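Local coordinates for protein tryptophan halogenase superfamily (Brevundimonas sp. BAL3, PDB 6FRL) that acts as a flavin-dependent halogenase that prefers bromination over chlorination, probably on aromatic substrates as in related tryptophan halogenases, at residues G23-A28 with P60-F65; Y66-L71 with G361-K366; D99-F104 with A140-G145; Y135-A140 with A488-R493. All coordinates share one frame; numbering follows the deposited sequence.

How the interactions relate
Interaction 1 (23-28 with 60-65) closes a loop of 31 residues by bringing helix 61-68 back against helix 20-33, which follows the first strand of the Rossmann-type sheet. Interaction 2 (66-71 with 361-366) begins further along helix 61-68 and spans 289 residues to helix 354-367, whose I362 packs on M25, T26 and F65 of interaction 1; the two centres are 5 Å apart. Nested inside that long loop, interaction 3 (99-104 with 140-145) lays helix 137-143 on the outermost strand of the second sheet. Interaction 4 (135-140 with 488-493) crosses interactions 2 and 3, shares A140 with the latter, and brings in helix 473-492. P60 against F104 bridges interactions 1 and 3.

Interaction 1: residues G23-A28 with P60-F65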
loop_
_atom_site.group_PDB
_atom_site.type_symbol
_atom_site.label_atom_id
_atom_site.label_comp_id
_atom_site.label_asym_id
_atom_site.label_seq_id
_atom_site.Cartn_x
_atom_site.Cartn_y
_atom_site.Cartn_z
ATOM N N GLY B 23 -11.273 25.436 -7.096
ATOM C CA GLY B 23 -12.590 25.437 -7.737
ATOM C C GLY B 23 -12.597 24.955 -9.175
ATOM O O GLY B 23 -13.437 24.139 -9.572
ATOM N N TRP B 24 -11.659 25.452 -9.960
ATOM C CA TRP B 24 -11.648 25.102 -11.365
ATOM C C TRP B 24 -10.990 23.764 -11.648
ATOM O O TRP B 24 -11.389 23.139 -12.610
ATOM C CB TRP B 24 -11.072 26.233 -12.224
ATOM C CG TRP B 24 -12.025 27.367 -12.295
ATOM C CD1 TRP B 24 -11.852 28.597 -11.752
ATOM C CD2 TRP B 24 -13.310 27.374 -12.906
ATOM N NE1 TRP B 24 -12.951 29.391 -11.996
ATOM C CE2 TRP B 24 -13.863 28.666 -12.704
ATOM C CE3 TRP B 24 -14.055 26.426 -13.599
ATOM C CZ2 TRP B 24 -15.119 29.031 -13.180
ATOM C CZ3 TRP B 24 -15.325 26.788 -14.078
ATOM C CH2 TRP B 24 -15.836 28.083 -13.855
ATOM N N MET B 25 -10.037 23.296 -10.818
ATOM C CA MET B 25 -9.593 21.886 -10.916
ATOM C C MET B 25 -10.765 20.937 -10.632
ATOM O O MET B 25 -10.984 19.984 -11.385
ATOM C CB MET B 25 -8.419 21.547 -9.986
ATOM C CG MET B 25 -7.068 22.066 -10.479
ATOM S SD MET B 25 -5.808 21.963 -9.190
ATOM C CE MET B 25 -5.493 20.179 -9.122
ATOM N N THR B 26 -11.510 21.193 -9.556
ATOM C CA THR B 26 -12.693 20.389 -9.235
ATOM C C THR B 26 -13.742 20.363 -10.402
ATOM O O THR B 26 -14.189 19.297 -10.835
ATOM C CB THR B 26 -13.332 20.884 -7.920
ATOM O OG1 THR B 26 -12.361 20.832 -6.861
ATOM C CG2 THR B 26 -14.509 20.019 -7.539
ATOM N N ALA B 27 -14.092 21.538 -10.923
ATOM C CA ALA B 27 -15.045 21.661 -12.024
ATOM C C ALA B 27 -14.598 20.884 -13.247
ATOM O O ALA B 27 -15.395 20.122 -13.834
ATOM C CB ALA B 27 -15.267 23.132 -12.400
ATOM N N ALA B 28 -13.337 21.066 -13.630
ATOM C CA ALA B 28 -12.832 20.380 -14.837
ATOM C C ALA B 28 -12.836 18.853 -14.682
ATOM O O ALA B 28 -13.265 18.119 -15.605
ATOM C CB ALA B 28 -11.444 20.870 -15.194
ATOM N N PRO B 60 4.715 15.353 -9.598
ATOM C CA PRO B 60 4.336 14.780 -10.898
ATOM C C PRO B 60 2.876 14.288 -11.073
ATOM O O PRO B 60 2.400 14.137 -12.228
ATOM C CB PRO B 60 5.322 13.624 -11.060
ATOM C CG PRO B 60 6.505 14.045 -10.248
ATOM C CD PRO B 60 5.884 14.647 -9.038
ATOM N N THR B 61 2.177 14.039 -9.970
ATOM C CA THR B 61 0.769 13.725 -10.056
ATOM C C THR B 61 0.015 14.753 -10.956
ATOM O O THR B 61 -0.879 14.368 -11.686
ATOM C CB THR B 61 0.105 13.635 -8.657
ATOM O OG1 THR B 61 0.295 14.870 -7.926
ATOM C CG2 THR B 61 0.636 12.464 -7.848
ATOM N N ILE B 62 0.381 16.036 -10.929
ATOM C CA ILE B 62 -0.357 17.074 -11.705
ATOM C C ILE B 62 -0.377 16.793 -13.231
ATOM O O ILE B 62 -1.351 17.119 -13.906
ATOM C CB ILE B 62 0.157 18.516 -11.404
ATOM C CG1 ILE B 62 -0.857 19.573 -11.800
ATOM C CG2 ILE B 62 1.425 18.832 -12.186
ATOM C CD1 ILE B 62 -2.191 19.492 -11.104
ATOM N N ARG B 63 0.676 16.164 -13.752
ATOM C CA ARG B 63 0.736 15.803 -15.186
ATOM C C ARG B 63 -0.255 14.690 -15.490
ATOM O O ARG B 63 -0.833 14.691 -16.573
ATOM C CB ARG B 63 2.170 15.444 -15.664
ATOM C CG ARG B 63 3.192 16.586 -15.417
ATOM C CD ARG B 63 4.570 16.385 -16.045
ATOM N NE ARG B 63 5.041 15.021 -15.847
ATOM C CZ ARG B 63 4.956 14.033 -16.728
ATOM N NH1 ARG B 63 4.452 14.224 -17.953
ATOM N NH2 ARG B 63 5.404 12.835 -16.385
ATOM N N ARG B 64 -0.482 13.782 -14.546
ATOM C CA ARG B 64 -1.530 12.785 -14.677
ATOM C C ARG B 64 -2.929 13.421 -14.566
ATOM O O ARG B 64 -3.848 12.983 -15.234
ATOM C CB ARG B 64 -1.355 11.646 -13.652
ATOM C CG ARG B 64 -2.398 10.532 -13.759
ATOM C CD ARG B 64 -2.295 9.506 -12.618
ATOM N NE ARG B 64 -2.797 10.005 -11.303
ATOM C CZ ARG B 64 -2.122 10.018 -10.135
ATOM N NH1 ARG B 64 -0.869 9.554 -10.021
ATOM N NH2 ARG B 64 -2.716 10.501 -9.042
ATOM N N PHE B 65 -3.069 14.447 -13.727
ATOM C CA PHE B 65 -4.365 15.093 -13.501
ATOM C C PHE B 65 -4.887 15.668 -14.812
ATOM O O PHE B 65 -5.986 15.334 -15.260
ATOM C CB PHE B 65 -4.272 16.157 -12.398
ATOM C CG PHE B 65 -5.508 16.983 -12.246
ATOM C CD1 PHE B 65 -6.557 16.557 -11.415
ATOM C CD2 PHE B 65 -5.636 18.197 -12.918
ATOM C CE1 PHE B 65 -7.704 17.312 -11.286
ATOM C CE2 PHE B 65 -6.797 18.948 -12.815
ATOM C CZ PHE B 65 -7.824 18.509 -11.997
#
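M25 sets its terminal methyl over the face of the F65 ring: CE stands 4.0 Å from the ring centroid and only 9° off the ring normal, a CH-pi contact almost directly over the centre. The sulfur is further off, SD lying 5.2 Å from the same centroid in an oblique Met-aromatic contact. Nearer the backbone, M25 CB reaches F65 CZ at 3.7 Å, and the M25 carbonyl oxygen meets the ring edge in plane, O to CZ 3.5 Å. The methionine thus meets the ring twice, with CE over one face and with CB and O at the CZ edge. The bend at chi3 (73°) turns CE over the ring. CE also touches I62 CD1 at 3.9 Å, the two side chains crossing at about a right angle. F65 has CG anti to its backbone N (chi1 172°), which carries CZ to M25 CB and O, and I62, one turn earlier on the same helix, brings only its CD1 tip. Replacing M25 by an alanine would probably leave the face of F65 and the I62 methyl without their shared partner, opening a gap between the two helices.

The contact is buried and wholly apolar apart from that carbonyl. Helix 20-33 carries a glycine pattern, including G23, consistent with the FAD-binding Rossmann turn of this family, and its W24 indole bonds to E45 on the next strand. L176 of helix 169-182 and I358 of helix 354-367 also touch M25, while I355 packs on I62.

Interaction 2: residues Y66-L71 with G361-K366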
loop_
_atom_site.group_PDB
_atom_site.type_symbol
_atom_site.label_atom_id
_atom_site.label_comp_id
_atom_site.label_asym_id
_atom_site.label_seq_id
_atom_site.Cartn_x
_atom_site.Cartn_y
_atom_site.Cartn_z
ATOM N N TYR B 66 -4.082 16.508 -15.445
ATOM C CA TYR B 66 -4.479 17.107 -16.733
ATOM C C TYR B 66 -4.380 16.100 -17.896
ATOM O O TYR B 66 -5.095 16.246 -18.914
ATOM C CB TYR B 66 -3.757 18.441 -17.006
ATOM C CG TYR B 66 -2.227 18.475 -17.156
ATOM C CD1 TYR B 66 -1.607 18.007 -18.295
ATOM C CD2 TYR B 66 -1.433 19.135 -16.223
ATOM C CE1 TYR B 66 -0.221 18.112 -18.473
ATOM C CE2 TYR B 66 -0.067 19.260 -16.384
ATOM C CZ TYR B 66 0.544 18.741 -17.507
ATOM O OH TYR B 66 1.908 18.840 -17.667
ATOM N N GLY B 67 -3.528 15.081 -17.723
ATOM C CA GLY B 67 -3.519 13.887 -18.577
ATOM C C GLY B 67 -4.887 13.234 -18.709
ATOM O O GLY B 67 -5.344 12.989 -19.827
ATOM N N GLN B 68 -5.564 13.021 -17.571
ATOM C CA GLN B 68 -6.873 12.393 -17.543
ATOM C C GLN B 68 -7.941 13.267 -18.206
ATOM O O GLN B 68 -8.948 12.732 -18.664
ATOM C CB GLN B 68 -7.306 12.044 -16.116
ATOM C CG GLN B 68 -6.870 10.670 -15.668
ATOM C CD GLN B 68 -6.729 10.478 -14.128
ATOM O OE1 GLN B 68 -5.694 9.973 -13.646
ATOM N NE2 GLN B 68 -7.760 10.855 -13.361
ATOM N N LEU B 69 -7.731 14.582 -18.252
ATOM C CA LEU B 69 -8.642 15.489 -18.951
ATOM C C LEU B 69 -8.518 15.503 -20.505
ATOM O O LEU B 69 -9.343 16.126 -21.161
ATOM C CB LEU B 69 -8.455 16.921 -18.433
ATOM C CG LEU B 69 -8.539 17.213 -16.928
ATOM C CD1 LEU B 69 -8.351 18.709 -16.682
ATOM C CD2 LEU B 69 -9.845 16.728 -16.308
ATOM N N GLY B 70 -7.505 14.823 -21.076
ATOM C CA GLY B 70 -7.198 14.893 -22.520
ATOM C C GLY B 70 -6.249 16.027 -22.954
ATOM O O GLY B 70 -6.147 16.310 -24.137
ATOM N N LEU B 71 -5.551 16.665 -21.993
ATOM C CA LEU B 71 -4.622 17.782 -22.244
ATOM C C LEU B 71 -3.183 17.281 -22.332
ATOM O O LEU B 71 -2.829 16.310 -21.691
ATOM C CB LEU B 71 -4.749 18.827 -21.132
ATOM C CG LEU B 71 -6.162 19.354 -20.857
ATOM C CD1 LEU B 71 -6.207 20.440 -19.791
ATOM C CD2 LEU B 71 -6.780 19.875 -22.134
ATOM N N GLY B 361 -7.827 15.106 -3.053
ATOM C CA GLY B 361 -9.208 15.354 -2.611
ATOM C C GLY B 361 -10.213 15.037 -3.691
ATOM O O GLY B 361 -11.219 14.384 -3.426
ATOM N N ILE B 362 -9.901 15.468 -4.915
ATOM C CA ILE B 362 -10.739 15.212 -6.079
ATOM C C ILE B 362 -10.810 13.740 -6.431
ATOM O O ILE B 362 -11.881 13.240 -6.726
ATOM C CB ILE B 362 -10.280 16.035 -7.296
ATOM C CG1 ILE B 362 -10.618 17.508 -7.069
ATOM C CG2 ILE B 362 -10.954 15.564 -8.583
ATOM C CD1 ILE B 362 -9.690 18.454 -7.810
ATOM N N GLU B 363 -9.680 13.048 -6.441
ATOM C CA GLU B 363 -9.675 11.600 -6.753
ATOM C C GLU B 363 -10.559 10.871 -5.740
ATOM O O GLU B 363 -11.392 10.030 -6.121
ATOM C CB GLU B 363 -8.245 11.012 -6.782
ATOM C CG GLU B 363 -8.133 9.483 -7.082
ATOM C CD GLU B 363 -9.100 8.873 -8.171
ATOM O OE1 GLU B 363 -8.980 9.183 -9.394
ATOM O OE2 GLU B 363 -10.022 8.071 -7.802
ATOM N N ARG B 364 -10.423 11.248 -4.476
ATOM C CA ARG B 364 -11.175 10.644 -3.384
ATOM C C ARG B 364 -12.704 10.910 -3.506
ATOM O O ARG B 364 -13.505 9.996 -3.289
ATOM C CB ARG B 364 -10.588 11.137 -2.062
ATOM C CG ARG B 364 -11.028 10.420 -0.822
ATOM C CD ARG B 364 -10.243 10.945 0.386
ATOM N NE ARG B 364 -8.858 10.454 0.356
ATOM C CZ ARG B 364 -7.748 11.191 0.289
ATOM N NH1 ARG B 364 -7.780 12.524 0.288
ATOM N NH2 ARG B 364 -6.564 10.562 0.263
ATOM N N LEU B 365 -13.081 12.126 -3.889
ATOM C CA LEU B 365 -14.478 12.485 -4.105
ATOM C C LEU B 365 -15.115 11.631 -5.186
ATOM O O LEU B 365 -16.241 11.135 -5.004
ATOM C CB LEU B 365 -14.627 13.970 -4.492
ATOM C CG LEU B 365 -16.030 14.461 -4.861
ATOM C CD1 LEU B 365 -17.066 14.062 -3.830
ATOM C CD2 LEU B 365 -16.020 15.958 -5.049
ATOM N N LYS B 366 -14.411 11.487 -6.313
ATOM C CA LYS B 366 -14.845 10.568 -7.381
ATOM C C LYS B 366 -14.938 9.097 -6.931
ATOM O O LYS B 366 -15.946 8.437 -7.174
ATOM C CB LYS B 366 -13.941 10.697 -8.612
ATOM C CG LYS B 366 -14.050 12.065 -9.294
ATOM C CD LYS B 366 -13.399 12.107 -10.672
ATOM C CE LYS B 366 -11.878 12.103 -10.583
ATOM N NZ LYS B 366 -11.296 11.927 -11.936
#
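Q68 and K366 meet at the surface where helix 61-68 runs out into a Schellman motif near helix 354-367. The amide nitrogen of Q68, NE2, lies 4.0 Å from K366 NZ, too far for a bond and between two groups that both donate. E363, one turn before K366, reaches in with its carboxylate, OE1 standing 4.5 Å from Q68 NE2. The acid also lies near the ammonium group and is likely to offset part of its charge, so the contact is a loose polar cluster at the solvent boundary. Q68 and K366 run antiparallel alongside each other, so that their ends meet. K366 bends at chi3 (-73°), which turns its ammonium end toward the glutamine.

Behind Q68, the helix ends at G70, whose positive phi (88°) would jam a CB against the carbonyl O of L69 and so calls for glycine. L71 N bonds back to Y66 O at 3.1 Å, and G70 N bonds to G67 O. Helix 20-33 lies close by: Q32 binds the carbonyl of Q68, H33 touches K366, and I362 packs on M25 and T26. Y179 of helix 169-182 binds the carbonyl of L69.

Interaction 3: residues D99-F104 with A140-G145; sequences DFIHPF and ALAAGG
I101 meets A142 and A143 without the help of an aromatic ring; the flat group at the interface is the peptide joining the two alanines. The I101 methyl CD1 stands above one face of that peptide, 3.6 Å from A143 N. Around it the alanine methyls complete the seat: A142 CB lies 3.7 Å from CD1 and A143 CB 4.0 Å from it. A single methyl therefore carries the contact, pressed on the surface of the last helical turn. CG1 of I101 is anti to the carbonyl carbon (chi1 -66°) and the chain then runs extended (chi2 172°), which projects CD1 out from the strand as its leading atom. The small alanine side chains let helix and strand come near, with 7.8 Å between I101 CA and A142 CA.

The rings of this strand, F100 and H102, have other partners. The F100 ring meets F90 with the planes at about 20°, and both imidazole nitrogens of H102 are bonded, ND1 to E351 and NE2 to S449.

Beyond A143 the helix closes in a Schellman motif, with G145 at positive phi and K146 N bonded to L141 O. Strand 99-103 is the outermost of its sheet within the chain and pairs antiparallel with strand 87-91. Helix 137-143 packs on it through I101, while helix 447-456 touches F100 and H102, and helix 473-492 touches A140 and L141.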
loop_
_atom_site.group_PDB
_atom_site.type_symbol
_atom_site.label_atom_id
_atom_site.label_comp_id
_atom_site.label_asym_id
_atom_site.label_seq_id
_atom_site.Cartn_x
_atom_site.Cartn_y
_atom_site.Cartn_z
ATOM N N ASP B 99 24.071 21.705 0.500
ATOM C CA ASP B 99 23.466 21.641 -0.822
ATOM C C ASP B 99 23.063 20.185 -1.165
ATOM O O ASP B 99 23.947 19.339 -1.366
ATOM C CB ASP B 99 24.474 22.204 -1.830
ATOM C CG ASP B 99 23.921 22.329 -3.252
ATOM O OD1 ASP B 99 22.818 21.822 -3.563
ATOM O OD2 ASP B 99 24.635 22.935 -4.090
ATOM N N PHE B 100 21.746 19.913 -1.194
ATOM C CA PHE B 100 21.220 18.662 -1.711
ATOM C C PHE B 100 19.918 18.833 -2.515
ATOM O O PHE B 100 19.241 19.843 -2.393
ATOM C CB PHE B 100 21.093 17.613 -0.595
ATOM C CG PHE B 100 19.873 17.765 0.277
ATOM C CD1 PHE B 100 19.910 18.580 1.414
ATOM C CD2 PHE B 100 18.688 17.057 -0.011
ATOM C CE1 PHE B 100 18.790 18.715 2.232
ATOM C CE2 PHE B 100 17.557 17.190 0.802
ATOM C CZ PHE B 100 17.600 18.021 1.930
ATOM N N ILE B 101 19.619 17.866 -3.385
ATOM C CA ILE B 101 18.393 17.879 -4.203
ATOM C C ILE B 101 17.487 16.662 -3.881
ATOM O O ILE B 101 17.942 15.488 -3.971
ATOM C CB ILE B 101 18.705 17.881 -5.728
ATOM C CG1 ILE B 101 19.385 19.172 -6.130
ATOM C CG2 ILE B 101 17.427 17.786 -6.529
ATOM C CD1 ILE B 101 19.921 19.215 -7.566
ATOM N N HIS B 102 16.217 16.955 -3.578
ATOM C CA HIS B 102 15.146 15.935 -3.482
ATOM C C HIS B 102 14.502 15.792 -4.827
ATOM O O HIS B 102 13.744 16.660 -5.243
ATOM C CB HIS B 102 14.082 16.322 -2.430
ATOM C CG HIS B 102 12.921 15.375 -2.357
ATOM N ND1 HIS B 102 11.729 15.708 -1.738
ATOM C CD2 HIS B 102 12.752 14.128 -2.860
ATOM C CE1 HIS B 102 10.872 14.715 -1.886
ATOM N NE2 HIS B 102 11.476 13.735 -2.544
ATOM N N PRO B 103 14.809 14.702 -5.532
ATOM C CA PRO B 103 14.279 14.495 -6.868
ATOM C C PRO B 103 12.986 13.686 -6.881
ATOM O O PRO B 103 12.600 13.145 -5.861
ATOM C CB PRO B 103 15.390 13.670 -7.507
ATOM C CG PRO B 103 15.803 12.746 -6.393
ATOM C CD PRO B 103 15.747 13.617 -5.182
ATOM N N PHE B 104 12.396 13.534 -8.053
ATOM C CA PHE B 104 11.345 12.518 -8.290
ATOM C C PHE B 104 11.992 11.295 -8.925
ATOM O O PHE B 104 12.072 11.202 -10.157
ATOM C CB PHE B 104 10.240 13.082 -9.181
ATOM C CG PHE B 104 9.782 14.445 -8.764
ATOM C CD1 PHE B 104 9.168 14.623 -7.541
ATOM C CD2 PHE B 104 9.971 15.564 -9.588
ATOM C CE1 PHE B 104 8.733 15.884 -7.136
ATOM C CE2 PHE B 104 9.530 16.824 -9.185
ATOM C CZ PHE B 104 8.919 16.977 -7.961
ATOM N N ALA B 140 21.034 14.376 -10.660
ATOM C CA ALA B 140 22.172 14.739 -11.539
ATOM C C ALA B 140 21.737 15.679 -12.671
ATOM O O ALA B 140 22.420 16.660 -12.953
ATOM C CB ALA B 140 22.837 13.479 -12.106
ATOM N N LEU B 141 20.607 15.373 -13.313
ATOM C CA LEU B 141 20.032 16.261 -14.351
ATOM C C LEU B 141 19.665 17.623 -13.751
ATOM O O LEU B 141 19.968 18.635 -14.341
ATOM C CB LEU B 141 18.805 15.619 -15.015
ATOM C CG LEU B 141 18.938 14.479 -16.027
ATOM C CD1 LEU B 141 17.594 13.813 -16.312
ATOM C CD2 LEU B 141 19.481 14.983 -17.328
ATOM N N ALA B 142 19.036 17.667 -12.577
ATOM C CA ALA B 142 18.717 18.974 -11.965
ATOM C C ALA B 142 19.967 19.813 -11.669
ATOM O O ALA B 142 20.008 21.015 -11.975
ATOM C CB ALA B 142 17.897 18.809 -10.686
ATOM N N ALA B 143 20.973 19.192 -11.052
ATOM C CA ALA B 143 22.258 19.873 -10.765
ATOM C C ALA B 143 22.997 20.315 -12.054
ATOM O O ALA B 143 23.635 21.356 -12.058
ATOM C CB ALA B 143 23.157 18.973 -9.943
ATOM N N GLY B 144 22.866 19.545 -13.147
ATOM C CA GLY B 144 23.460 19.892 -14.423
ATOM C C GLY B 144 22.744 20.913 -15.300
ATOM O O GLY B 144 23.150 21.129 -16.451
ATOM N N GLY B 145 21.687 21.543 -14.794
ATOM C CA GLY B 145 20.817 22.402 -15.615
ATOM C C GLY B 145 20.258 21.723 -16.868
ATOM O O GLY B 145 19.950 22.411 -17.833
#

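Interaction 4: residues Y135-A140 with A488-R493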
loop_
_atom_site.group_PDB
_atom_site.type_symbol
_atom_site.label_atom_id
_atom_site.label_comp_id
_atom_site.label_asym_id
_atom_site.label_seq_id
_atom_site.Cartn_x
_atom_site.Cartn_y
_atom_site.Cartn_z
ATOM N N TYR B 135 23.924 8.723 -7.662
ATOM C CA TYR B 135 23.222 7.548 -8.179
ATOM C C TYR B 135 21.767 7.784 -8.532
ATOM O O TYR B 135 21.050 6.822 -8.747
ATOM C CB TYR B 135 23.324 6.388 -7.199
ATOM C CG TYR B 135 24.736 6.057 -6.837
ATOM C CD1 TYR B 135 25.353 6.686 -5.762
ATOM C CD2 TYR B 135 25.466 5.107 -7.553
ATOM C CE1 TYR B 135 26.665 6.410 -5.426
ATOM C CE2 TYR B 135 26.792 4.816 -7.215
ATOM C CZ TYR B 135 27.369 5.469 -6.142
ATOM O OH TYR B 135 28.655 5.184 -5.784
ATOM N N SER B 136 21.347 9.055 -8.601
ATOM C CA SER B 136 20.017 9.467 -9.091
ATOM C C SER B 136 20.148 10.309 -10.348
ATOM O O SER B 136 20.714 11.411 -10.308
ATOM C CB SER B 136 19.296 10.331 -8.046
ATOM O OG SER B 136 18.113 10.924 -8.589
ATOM N N LEU B 137 19.595 9.816 -11.446
ATOM C CA LEU B 137 19.608 10.531 -12.713
ATOM C C LEU B 137 18.849 11.836 -12.588
ATOM O O LEU B 137 19.299 12.879 -13.076
ATOM C CB LEU B 137 19.035 9.663 -13.823
ATOM C CG LEU B 137 18.789 10.275 -15.194
ATOM C CD1 LEU B 137 20.061 10.914 -15.725
ATOM C CD2 LEU B 137 18.273 9.211 -16.157
ATOM N N GLY B 138 17.714 11.790 -11.896
ATOM C CA GLY B 138 16.894 12.988 -11.696
ATOM C C GLY B 138 17.701 14.110 -11.079
ATOM O O GLY B 138 17.738 15.248 -11.611
ATOM N N ALA B 139 18.364 13.779 -9.969
ATOM C CA ALA B 139 19.147 14.739 -9.193
ATOM C C ALA B 139 20.322 15.273 -9.980
ATOM O O ALA B 139 20.578 16.468 -9.966
ATOM C CB ALA B 139 19.640 14.101 -7.916
ATOM N N ALA B 140 21.034 14.376 -10.660
ATOM C CA ALA B 140 22.172 14.739 -11.539
ATOM C C ALA B 140 21.737 15.679 -12.671
ATOM O O ALA B 140 22.420 16.660 -12.953
ATOM C CB ALA B 140 22.837 13.479 -12.106
ATOM N N ALA B 488 26.491 10.090 -15.081
ATOM C CA ALA B 488 27.234 11.349 -15.322
ATOM C C ALA B 488 27.346 11.600 -16.832
ATOM O O ALA B 488 27.086 12.699 -17.266
ATOM C CB ALA B 488 28.589 11.319 -14.643
ATOM N N ASP B 489 27.617 10.540 -17.598
ATOM C CA ASP B 489 27.709 10.569 -19.064
ATOM C C ASP B 489 26.383 10.760 -19.816
ATOM O O ASP B 489 26.353 11.414 -20.880
ATOM C CB ASP B 489 28.394 9.278 -19.586
ATOM C CG ASP B 489 29.873 9.206 -19.220
ATOM O OD1 ASP B 489 30.493 10.258 -18.981
ATOM O OD2 ASP B 489 30.417 8.089 -19.178
ATOM N N LEU B 490 25.310 10.169 -19.289
ATOM C CA LEU B 490 23.948 10.408 -19.776
ATOM C C LEU B 490 23.573 11.891 -19.550
ATOM O O LEU B 490 23.107 12.575 -20.474
ATOM C CB LEU B 490 22.974 9.443 -19.071
ATOM C CG LEU B 490 21.465 9.487 -19.395
ATOM C CD1 LEU B 490 21.170 9.629 -20.890
ATOM C CD2 LEU B 490 20.823 8.216 -18.873
ATOM N N VAL B 491 23.829 12.400 -18.342
ATOM C CA VAL B 491 23.627 13.828 -18.066
ATOM C C VAL B 491 24.400 14.701 -19.018
ATOM O O VAL B 491 23.870 15.668 -19.511
ATOM C CB VAL B 491 23.995 14.224 -16.599
ATOM C CG1 VAL B 491 24.015 15.730 -16.400
ATOM C CG2 VAL B 491 22.997 13.658 -15.613
ATOM N N ALA B 492 25.660 14.363 -19.238
ATOM C CA ALA B 492 26.603 15.188 -20.012
ATOM C C ALA B 492 26.120 15.407 -21.434
ATOM O O ALA B 492 26.200 16.529 -21.975
ATOM C CB ALA B 492 27.987 14.567 -20.012
ATOM N N ARG B 493 25.559 14.352 -22.013
ATOM C CA ARG B 493 25.062 14.435 -23.372
ATOM C C ARG B 493 23.594 14.851 -23.544
ATOM O O ARG B 493 23.076 14.826 -24.660
ATOM C CB ARG B 493 25.347 13.137 -24.099
ATOM C CG ARG B 493 24.552 11.935 -23.658
ATOM C CD ARG B 493 25.138 10.711 -24.333
ATOM N NE ARG B 493 24.721 9.524 -23.629
ATOM C CZ ARG B 493 25.473 8.693 -22.921
ATOM N NH1 ARG B 493 26.772 8.844 -22.791
ATOM N NH2 ARG B 493 24.876 7.674 -22.337
#
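L137 reaches helix 473-492 with both its methyls, touching L490 and V491. From CB the side chain sets off with CG anti to the backbone N (chi1 172°), a course that carries the branch across to the neighbouring helix although the CB itself is not aimed there. At CG it forks. CD1 lies 4.0 Å from V491 CG2 and within 4.2 Å of L490 CG, so this branch rests between the two neighbouring residues. CD2 takes the other direction and meets the L490 methyl CD2 at 3.9 Å. L137 crosses L490 at about a right angle but lies alongside V491, pointing the other way.

One turn on, A140 continues the contact. Its CB touches V491 CG2 at 3.5 Å, the closest approach of the two segments, and the same methyl lies 3.8 Å from A140 C. The other valine methyl, CG1, stands 3.9 Å from A140 O. V491 thus lays both methyls against A140, and the short alanine side chain allows the CA atoms of A140 and V491 to come to 6.7 Å. The start of helix 137-143 is fixed by S136, an N-cap whose OG accepts from A139 N at 169°, almost straight. Polar ties lie nearby: the Y135 hydroxyl bonds R484 of helix 473-492, and K146 binds the carbonyl of V491.

All the side-chain groups that meet here are aliphatic. Among them nothing directional sets the spacing, which depends on the fit of methyl against methyl and, at A140, of methyl against backbone.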